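Local atomic coordinates of putative OmpA family lipoprotein (Burkholderia cenocepacia, PDB entry 5LKW), a protein that is probably the outer-membrane lipoprotein of the Tol-Pal system, helping to maintain outer membrane integrity, and here carries bound diaminopimelic acid in its periplasmic OmpA-like domain. Residues A39-L42 / K43-Q47. Numbering follows the deposited sequence.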
ATOM      1  N   ALA A  39      -5.158   5.139   9.691  1.00 30.82           N
ATOM      2  CA  ALA A  39      -6.587   5.023  10.003  1.00 32.38           C
ATOM      3  C   ALA A  39      -7.088   6.213  10.845  1.00 33.62           C
ATOM      4  O   ALA A  39      -8.141   6.775  10.550  1.00 32.38           O
ATOM      5  CB  ALA A  39      -6.896   3.714  10.713  1.00 32.43           C
ATOM      6  N   GLN A  40      -6.325   6.571  11.874  1.00 34.58           N
ATOM      7  CA  GLN A  40      -6.680   7.678  12.756  1.00 37.17           C
ATOM      8  C   GLN A  40      -6.728   8.981  11.954  1.00 37.50           C
ATOM      9  O   GLN A  40      -7.708   9.728  12.036  1.00 38.03           O
ATOM     10  CB  GLN A  40      -5.687   7.778  13.930  1.00 37.66           C
ATOM     11  CG  GLN A  40      -6.105   8.656  15.114  1.00 40.79           C
ATOM     12  CD  GLN A  40      -7.559   8.468  15.535  1.00 46.29           C
ATOM     13  OE1 GLN A  40      -8.026   7.343  15.756  1.00 50.09           O
ATOM     14  NE2 GLN A  40      -8.275   9.581  15.670  1.00 47.74           N
ATOM     15  N   TYR A  41      -5.698   9.231  11.146  1.00 37.28           N
ATOM     16  CA  TYR A  41      -5.718  10.374  10.257  1.00 37.29           C
ATOM     17  C   TYR A  41      -6.960  10.391   9.347  1.00 37.09           C
ATOM     18  O   TYR A  41      -7.709  11.370   9.334  1.00 37.02           O
ATOM     19  CB  TYR A  41      -4.415  10.498   9.458  1.00 37.79           C
ATOM     20  CG  TYR A  41      -4.435  11.694   8.542  1.00 38.87           C
ATOM     21  CD1 TYR A  41      -3.760  12.870   8.871  1.00 39.82           C
ATOM     22  CD2 TYR A  41      -5.147  11.656   7.366  1.00 39.25           C
ATOM     23  CE1 TYR A  41      -3.777  13.969   8.025  1.00 40.21           C
ATOM     24  CE2 TYR A  41      -5.185  12.754   6.513  1.00 43.88           C
ATOM     25  CZ  TYR A  41      -4.497  13.903   6.837  1.00 44.07           C
ATOM     26  OH  TYR A  41      -4.560  14.985   5.963  1.00 46.80           O
ATOM     27  N   LEU A  42      -7.199   9.303   8.627  1.00 36.65           N
ATOM     28  CA  LEU A  42      -8.376   9.175   7.762  1.00 36.97           C
ATOM     29  C   LEU A  42      -9.778   9.431   8.432  1.00 37.48           C
ATOM     30  O   LEU A  42     -10.578  10.235   7.937  1.00 37.99           O
ATOM     31  CB  LEU A  42      -8.341   7.839   6.999  1.00 36.07           C
ATOM     32  CG  LEU A  42      -7.288   7.783   5.861  1.00 35.22           C
ATOM     33  CD1 LEU A  42      -7.166   6.380   5.272  1.00 34.86           C
ATOM     34  CD2 LEU A  42      -7.565   8.803   4.756  1.00 33.61           C
ATOM     35  N   LYS A  43     -10.054   8.716   9.519  1.00 37.88           N
ATOM     36  CA  LYS A  43     -11.294   8.846  10.300  1.00 38.78           C
ATOM     37  C   LYS A  43     -11.549  10.263  10.812  1.00 39.49           C
ATOM     38  O   LYS A  43     -12.702  10.724  10.882  1.00 41.00           O
ATOM     39  CB  LYS A  43     -11.241   7.887  11.490  1.00 37.76           C
ATOM     40  CG  LYS A  43     -11.682   6.448  11.170  1.00 38.72           C
ATOM     41  CD  LYS A  43     -11.580   5.523  12.417  1.00 37.56           C
ATOM     42  CE  LYS A  43     -10.122   5.356  12.831  1.00 38.48           C
ATOM     43  NZ  LYS A  43      -9.867   5.071  14.283  1.00 39.15           N
ATOM     44  N   SER A  44     -10.470  10.935  11.190  1.00 40.10           N
ATOM     45  CA  SER A  44     -10.526  12.290  11.694  1.00 41.03           C
ATOM     46  C   SER A  44     -10.478  13.363  10.588  1.00 41.03           C
ATOM     47  O   SER A  44     -10.625  14.539  10.898  1.00 41.71           O
ATOM     48  CB  SER A  44      -9.434  12.504  12.750  1.00 40.77           C
ATOM     49  OG  SER A  44      -8.158  12.564  12.161  1.00 42.83           O
ATOM     50  N   HIS A  45     -10.274  12.959   9.326  1.00 40.47           N
ATOM     51  CA  HIS A  45     -10.340  13.859   8.180  1.00 39.95           C
ATOM     52  C   HIS A  45     -11.223  13.370   7.020  1.00 40.66           C
ATOM     53  O   HIS A  45     -10.703  13.214   5.912  1.00 41.30           O
ATOM     54  CB  HIS A  45      -8.948  14.133   7.614  1.00 39.39           C
ATOM     55  CG  HIS A  45      -7.982  14.697   8.604  1.00 38.90           C
ATOM     56  ND1 HIS A  45      -7.637  14.046   9.769  1.00 40.10           N
ATOM     57  CD2 HIS A  45      -7.252  15.837   8.585  1.00 38.91           C
ATOM     58  CE1 HIS A  45      -6.760  14.770  10.442  1.00 38.22           C
ATOM     59  NE2 HIS A  45      -6.492  15.853   9.735  1.00 37.86           N
ATOM     60  N   PRO A  46     -12.554  13.197   7.238  1.00 40.47           N
ATOM     61  CA  PRO A  46     -13.562  12.615   6.316  1.00 41.09           C
ATOM     62  C   PRO A  46     -13.462  12.995   4.836  1.00 41.50           C
ATOM     63  O   PRO A  46     -13.975  12.266   3.950  1.00 41.92           O
ATOM     64  CB  PRO A  46     -14.902  13.149   6.869  1.00 41.00           C
ATOM     65  CG  PRO A  46     -14.539  14.018   8.094  1.00 40.58           C
ATOM     66  CD  PRO A  46     -13.188  13.575   8.509  1.00 40.99           C
ATOM     67  N   GLN A  47     -12.836  14.145   4.615  1.00 41.68           N
ATOM     68  CA  GLN A  47     -12.628  14.774   3.315  1.00 41.81           C
ATOM     69  C   GLN A  47     -11.430  14.148   2.558  1.00 40.94           C
ATOM     70  O   GLN A  47     -11.406  14.127   1.318  1.00 40.34           O
ATOM     71  CB  GLN A  47     -12.402  16.275   3.556  1.00 42.17           C
ATOM     72  CG  GLN A  47     -10.996  16.684   4.087  1.00 45.63           C
ATOM     73  CD  GLN A  47     -10.829  16.790   5.637  1.00 47.32           C
ATOM     74  OE1 GLN A  47     -11.750  16.538   6.414  1.00 48.54           O
ATOM     75  NE2 GLN A  47      -9.625  17.189   6.065  1.00 47.89           N
TER
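Lys43 meets the preceding turn of helix 32-44 twice: its N-H donates to Ala39 O in a nearly straight bond (2.9 Å), and its side chain doubles back over that carbonyl, bending at chi3, until NZ bonds to Gln40 OE1 at 3.3 Å from above the amide plane. Ser44 follows, its N-H bonded to Gln40 O. Its OG lies 2.9 Å from Gln40 O and 3.1 Å from Tyr41 O, and its one proton may go to either. His45, past the last helical turn, donates its N-H to Leu42 O, three residues back, at 3.1 Å and well above the carbonyl plane, while ND1 donates to Tyr41 O at 2.7 Å through a bent bond (130°). Tyr41 CG, anti to the backbone N (chi1 -180°), carries the phenol to where the imidazole stacks on it face to face, centroids 4.0 Å apart and planes at 9°; ND1 sits over the middle of the phenol ring, NE2 nearest CE1 and CD2 above CZ. Tyr41 OH bonds to Arg48 and Asp4. Pro46, which has no N-H to donate, then leads the chain away toward strand 50-55. This C-terminal end of helix 32-44 in the OmpA-like domain is thus closed partly by side-chain to backbone bonds: ND1 reaches Tyr41 O, and Gln89 bonds to Leu42 O. The stack, together with that ND1 bond, fixes the imidazole's rotation.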